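Local coordinates for DNA polymerase III subunit beta (Deinococcus radiodurans, PDB 4TRT), which probably encircles DNA as a ring-shaped head-to-tail homodimer, tethering DNA polymerases and other proteins to it and so conferring processivity, at residues A33-L45 / C56-V70. Sequence-based numbering, arbitrary orientation.
Sequences ALKVETSEGGLTL and CFVPAEVQQPENFVV
Phe68 CG stands between its backbone N and carbonyl carbon (chi1 60°), which lays the ring alongside Val36, while Val36 turns CG1 anti to its N and CG2 anti to its carbonyl carbon, and both methyls reach the ring. The setting is the N-terminal-domain part of an antiparallel sheet that continues through strand 224-229 into the central domain: hairpin 33-45 is flanked by strand 68-70 on one edge and strand 56-59 on the other; between them the chain leaves this sheet, and 61-63 pairs with strand 2-7 in the neighbouring one. Val36 CB sits over one ring face, 3.8 Å from the Phe68 centroid, a CH-pi contact. This face of the sheet also carries Leu34 and Leu45, which pack on Leu15 and Leu18 of helix 8-21. Straight backbone bonds hold each edge, Leu34 N to Val70 O (2.8 Å) and Val58 N to Leu43 O (2.7 Å) among them. Gly42 CA packs 3.4 Å from Val58 O. Leu45 CD1 meets Val58 CG2 at 3.7 Å. On the other face, Thr44 OG1 lies at the edge of the Phe57 ring. Beyond the Val36-Phe68 pair, the Thr38 hydroxyl donates to Glu66 O at 2.7 Å, approaching from above the carbonyl plane.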
loop_
_atom_site.group_PDB
_atom_site.type_symbol
_atom_site.label_atom_id
_atom_site.label_comp_id
_atom_site.label_asym_id
_atom_site.label_seq_id
_atom_site.Cartn_x
_atom_site.Cartn_y
_atom_site.Cartn_z
ATOM N N ALA A 33 -15.886 5.527 20.429
ATOM C CA ALA A 33 -16.056 4.334 21.245
ATOM C C ALA A 33 -16.805 3.216 20.513
ATOM O O ALA A 33 -17.612 3.458 19.606
ATOM C CB ALA A 33 -16.781 4.663 22.532
ATOM N N LEU A 34 -16.495 1.991 20.919
ATOM C CA LEU A 34 -17.239 0.802 20.544
ATOM C C LEU A 34 -18.129 0.480 21.728
ATOM O O LEU A 34 -17.653 0.465 22.874
ATOM C CB LEU A 34 -16.260 -0.351 20.306
ATOM C CG LEU A 34 -16.823 -1.750 20.056
ATOM C CD1 LEU A 34 -17.491 -1.793 18.685
ATOM C CD2 LEU A 34 -15.688 -2.755 20.102
ATOM N N LYS A 35 -19.407 0.214 21.477
ATOM C CA LYS A 35 -20.274 -0.280 22.522
ATOM C C LYS A 35 -20.310 -1.799 22.459
ATOM O O LYS A 35 -20.395 -2.390 21.370
ATOM C CB LYS A 35 -21.683 0.293 22.410
ATOM C CG LYS A 35 -22.597 -0.169 23.534
ATOM C CD LYS A 35 -23.811 0.727 23.729
ATOM C CE LYS A 35 -25.012 0.282 22.926
ATOM N NZ LYS A 35 -26.152 1.243 23.067
ATOM N N VAL A 36 -20.187 -2.437 23.621
ATOM C CA VAL A 36 -20.223 -3.903 23.692
ATOM C C VAL A 36 -21.338 -4.311 24.638
ATOM O O VAL A 36 -21.333 -3.938 25.805
ATOM C CB VAL A 36 -18.891 -4.511 24.180
ATOM C CG1 VAL A 36 -18.997 -6.031 24.198
ATOM C CG2 VAL A 36 -17.743 -4.070 23.289
ATOM N N GLU A 37 -22.318 -5.029 24.108
ATOM C CA GLU A 37 -23.433 -5.500 24.891
ATOM C C GLU A 37 -23.303 -6.988 24.961
ATOM O O GLU A 37 -23.045 -7.636 23.946
ATOM C CB GLU A 37 -24.766 -5.158 24.230
ATOM C CG GLU A 37 -25.180 -3.716 24.406
ATOM C CD GLU A 37 -26.368 -3.352 23.540
ATOM O OE1 GLU A 37 -26.298 -3.595 22.316
ATOM O OE2 GLU A 37 -27.369 -2.837 24.086
ATOM N N THR A 38 -23.470 -7.528 26.163
ATOM C CA THR A 38 -23.295 -8.947 26.384
ATOM C C THR A 38 -24.610 -9.567 26.817
ATOM O O THR A 38 -25.435 -8.936 27.475
ATOM C CB THR A 38 -22.176 -9.231 27.417
ATOM O OG1 THR A 38 -22.428 -8.528 28.644
ATOM C CG2 THR A 38 -20.800 -8.817 26.848
ATOM N N SER A 39 -24.794 -10.813 26.414
ATOM C CA SER A 39 -25.913 -11.634 26.856
ATOM C C SER A 39 -25.396 -13.074 26.852
ATOM O O SER A 39 -24.214 -13.296 26.567
ATOM C CB SER A 39 -27.123 -11.442 25.934
ATOM O OG SER A 39 -26.736 -11.240 24.582
ATOM N N GLU A 40 -26.254 -14.042 27.167
ATOM C CA GLU A 40 -25.826 -15.445 27.224
ATOM C C GLU A 40 -25.178 -15.901 25.905
ATOM O O GLU A 40 -24.103 -16.503 25.923
ATOM C CB GLU A 40 -26.993 -16.381 27.607
ATOM C CG GLU A 40 -27.984 -16.625 26.481
ATOM C CD GLU A 40 -29.142 -17.518 26.874
ATOM O OE1 GLU A 40 -28.923 -18.442 27.687
ATOM O OE2 GLU A 40 -30.263 -17.303 26.353
ATOM N N GLY A 41 -25.816 -15.581 24.774
ATOM C CA GLY A 41 -25.405 -16.101 23.464
ATOM C C GLY A 41 -24.133 -15.502 22.897
ATOM O O GLY A 41 -23.459 -16.114 22.061
ATOM N N GLY A 42 -23.781 -14.311 23.355
ATOM C CA GLY A 42 -22.581 -13.677 22.869
ATOM C C GLY A 42 -22.530 -12.181 23.070
ATOM O O GLY A 42 -23.194 -11.621 23.946
ATOM N N LEU A 43 -21.688 -11.559 22.257
ATOM C CA LEU A 43 -21.384 -10.149 22.336
ATOM C C LEU A 43 -21.999 -9.458 21.124
ATOM O O LEU A 43 -21.864 -9.934 19.999
ATOM C CB LEU A 43 -19.869 -9.922 22.300
ATOM C CG LEU A 43 -18.917 -10.762 23.166
ATOM C CD1 LEU A 43 -17.511 -10.660 22.604
ATOM C CD2 LEU A 43 -18.920 -10.331 24.614
ATOM N N THR A 44 -22.635 -8.319 21.357
ATOM C CA THR A 44 -23.073 -7.448 20.272
ATOM C C THR A 44 -22.181 -6.215 20.300
ATOM O O THR A 44 -22.147 -5.490 21.287
ATOM C CB THR A 44 -24.558 -7.090 20.435
ATOM O OG1 THR A 44 -25.317 -8.294 20.371
ATOM C CG2 THR A 44 -25.059 -6.151 19.327
ATOM N N LEU A 45 -21.435 -6.026 19.216
ATOM C CA LEU A 45 -20.519 -4.906 19.045
ATOM C C LEU A 45 -21.223 -3.842 18.207
ATOM O O LEU A 45 -21.717 -4.150 17.119
ATOM C CB LEU A 45 -19.255 -5.374 18.307
ATOM C CG LEU A 45 -18.548 -6.650 18.786
ATOM C CD1 LEU A 45 -17.458 -7.092 17.818
ATOM C CD2 LEU A 45 -17.953 -6.442 20.169
ATOM N N CYS A 56 -22.704 -5.743 15.110
ATOM C CA CYS A 56 -22.251 -7.073 14.720
ATOM C C CYS A 56 -22.316 -8.004 15.915
ATOM O O CYS A 56 -21.806 -7.686 16.995
ATOM C CB CYS A 56 -20.823 -7.045 14.182
ATOM S SG CYS A 56 -20.371 -8.615 13.397
ATOM N N PHE A 57 -22.923 -9.166 15.708
ATOM C CA PHE A 57 -23.005 -10.181 16.749
ATOM C C PHE A 57 -21.814 -11.142 16.668
ATOM O O PHE A 57 -21.493 -11.653 15.597
ATOM C CB PHE A 57 -24.304 -10.964 16.620
ATOM C CG PHE A 57 -24.453 -12.065 17.636
ATOM C CD1 PHE A 57 -24.815 -11.771 18.943
ATOM C CD2 PHE A 57 -24.257 -13.394 17.284
ATOM C CE1 PHE A 57 -24.966 -12.779 19.886
ATOM C CE2 PHE A 57 -24.410 -14.407 18.222
ATOM C CZ PHE A 57 -24.763 -14.095 19.523
ATOM N N VAL A 58 -21.177 -11.394 17.809
ATOM C CA VAL A 58 -20.101 -12.354 17.907
ATOM C C VAL A 58 -20.488 -13.419 18.939
ATOM O O VAL A 58 -20.621 -13.108 20.128
ATOM C CB VAL A 58 -18.786 -11.660 18.316
ATOM C CG1 VAL A 58 -17.668 -12.678 18.484
ATOM C CG2 VAL A 58 -18.417 -10.590 17.280
ATOM N N PRO A 59 -20.660 -14.682 18.500
ATOM C CA PRO A 59 -20.979 -15.738 19.465
ATOM C C PRO A 59 -19.917 -15.887 20.539
ATOM O O PRO A 59 -18.723 -15.772 20.251
ATOM C CB PRO A 59 -21.055 -17.007 18.593
ATOM C CG PRO A 59 -21.460 -16.503 17.249
ATOM C CD PRO A 59 -20.795 -15.152 17.106
ATOM N N ALA A 60 -20.357 -16.109 21.773
ATOM C CA ALA A 60 -19.457 -16.210 22.907
ATOM C C ALA A 60 -20.159 -16.845 24.079
ATOM O O ALA A 60 -21.386 -16.859 24.147
ATOM C CB ALA A 60 -18.971 -14.813 23.311
ATOM N N GLU A 61 -19.379 -17.350 25.027
ATOM C CA GLU A 61 -19.935 -17.785 26.289
ATOM C C GLU A 61 -19.684 -16.688 27.293
ATOM O O GLU A 61 -18.540 -16.315 27.519
ATOM C CB GLU A 61 -19.308 -19.106 26.723
ATOM C CG GLU A 61 -19.515 -20.133 25.622
ATOM C CD GLU A 61 -19.487 -21.565 26.092
ATOM O OE1 GLU A 61 -19.096 -21.805 27.256
ATOM O OE2 GLU A 61 -19.875 -22.451 25.283
ATOM N N VAL A 62 -20.759 -16.180 27.889
ATOM C CA VAL A 62 -20.686 -15.036 28.782
ATOM C C VAL A 62 -21.305 -15.369 30.148
ATOM O O VAL A 62 -22.354 -16.004 30.223
ATOM C CB VAL A 62 -21.436 -13.824 28.202
ATOM C CG1 VAL A 62 -21.276 -12.622 29.127
ATOM C CG2 VAL A 62 -20.936 -13.465 26.795
ATOM N N GLN A 63 -20.647 -14.940 31.227
ATOM C CA GLN A 63 -21.243 -15.010 32.558
ATOM C C GLN A 63 -21.403 -13.590 33.102
ATOM O O GLN A 63 -20.564 -12.718 32.853
ATOM C CB GLN A 63 -20.410 -15.871 33.519
ATOM C CG GLN A 63 -18.994 -15.362 33.722
ATOM C CD GLN A 63 -18.362 -15.893 35.003
ATOM O OE1 GLN A 63 -18.316 -17.108 35.227
ATOM N NE2 GLN A 63 -17.860 -14.982 35.846
ATOM N N GLN A 64 -22.478 -13.376 33.846
ATOM C CA GLN A 64 -22.774 -12.091 34.480
ATOM C C GLN A 64 -22.685 -10.931 33.471
ATOM O O GLN A 64 -21.858 -10.026 33.622
ATOM C CB GLN A 64 -21.868 -11.894 35.710
ATOM C CG GLN A 64 -22.087 -12.951 36.791
ATOM C CD GLN A 64 -21.024 -12.951 37.891
ATOM O OE1 GLN A 64 -20.455 -11.919 38.222
ATOM N NE2 GLN A 64 -20.774 -14.116 38.474
ATOM N N PRO A 65 -23.548 -10.964 32.427
ATOM C CA PRO A 65 -23.458 -9.984 31.351
ATOM C C PRO A 65 -23.591 -8.537 31.841
ATOM O O PRO A 65 -24.368 -8.246 32.748
ATOM C CB PRO A 65 -24.623 -10.361 30.417
ATOM C CG PRO A 65 -25.554 -11.162 31.242
ATOM C CD PRO A 65 -24.693 -11.876 32.240
ATOM N N GLU A 66 -22.815 -7.661 31.223
ATOM C CA GLU A 66 -22.768 -6.255 31.569
ATOM C C GLU A 66 -22.310 -5.530 30.306
ATOM O O GLU A 66 -21.594 -6.103 29.494
ATOM C CB GLU A 66 -21.767 -6.058 32.703
ATOM C CG GLU A 66 -21.767 -4.693 33.351
ATOM C CD GLU A 66 -20.793 -4.614 34.527
ATOM O OE1 GLU A 66 -20.331 -5.676 35.008
ATOM O OE2 GLU A 66 -20.487 -3.491 34.976
ATOM N N ASN A 67 -22.763 -4.296 30.118
ATOM C CA ASN A 67 -22.412 -3.524 28.926
ATOM C C ASN A 67 -21.304 -2.529 29.242
ATOM O O ASN A 67 -21.166 -2.093 30.379
ATOM C CB ASN A 67 -23.622 -2.776 28.388
ATOM C CG ASN A 67 -24.793 -3.686 28.077
ATOM O OD1 ASN A 67 -24.625 -4.853 27.734
ATOM N ND2 ASN A 67 -25.988 -3.148 28.194
ATOM N N PHE A 68 -20.517 -2.178 28.235
ATOM C CA PHE A 68 -19.423 -1.226 28.419
ATOM C C PHE A 68 -19.036 -0.595 27.095
ATOM O O PHE A 68 -19.427 -1.091 26.038
ATOM C CB PHE A 68 -18.194 -1.919 29.056
ATOM C CG PHE A 68 -17.632 -3.045 28.244
ATOM C CD1 PHE A 68 -18.110 -4.342 28.403
ATOM C CD2 PHE A 68 -16.614 -2.826 27.334
ATOM C CE1 PHE A 68 -17.578 -5.389 27.665
ATOM C CE2 PHE A 68 -16.084 -3.867 26.581
ATOM C CZ PHE A 68 -16.573 -5.157 26.746
ATOM N N VAL A 69 -18.259 0.488 27.171
ATOM C CA VAL A 69 -17.634 1.094 26.006
ATOM C C VAL A 69 -16.107 1.120 26.157
ATOM O O VAL A 69 -15.573 1.266 27.254
ATOM C CB VAL A 69 -18.161 2.518 25.718
ATOM C CG1 VAL A 69 -19.664 2.492 25.410
ATOM C CG2 VAL A 69 -17.846 3.476 26.864
ATOM N N VAL A 70 -15.419 0.960 25.036
ATOM C CA VAL A 70 -13.970 1.041 24.966
ATOM C C VAL A 70 -13.605 1.730 23.641
ATOM O O VAL A 70 -14.399 1.702 22.698
ATOM C CB VAL A 70 -13.296 -0.356 25.008
ATOM C CG1 VAL A 70 -13.209 -0.905 26.425
ATOM C CG2 VAL A 70 -14.015 -1.324 24.071
#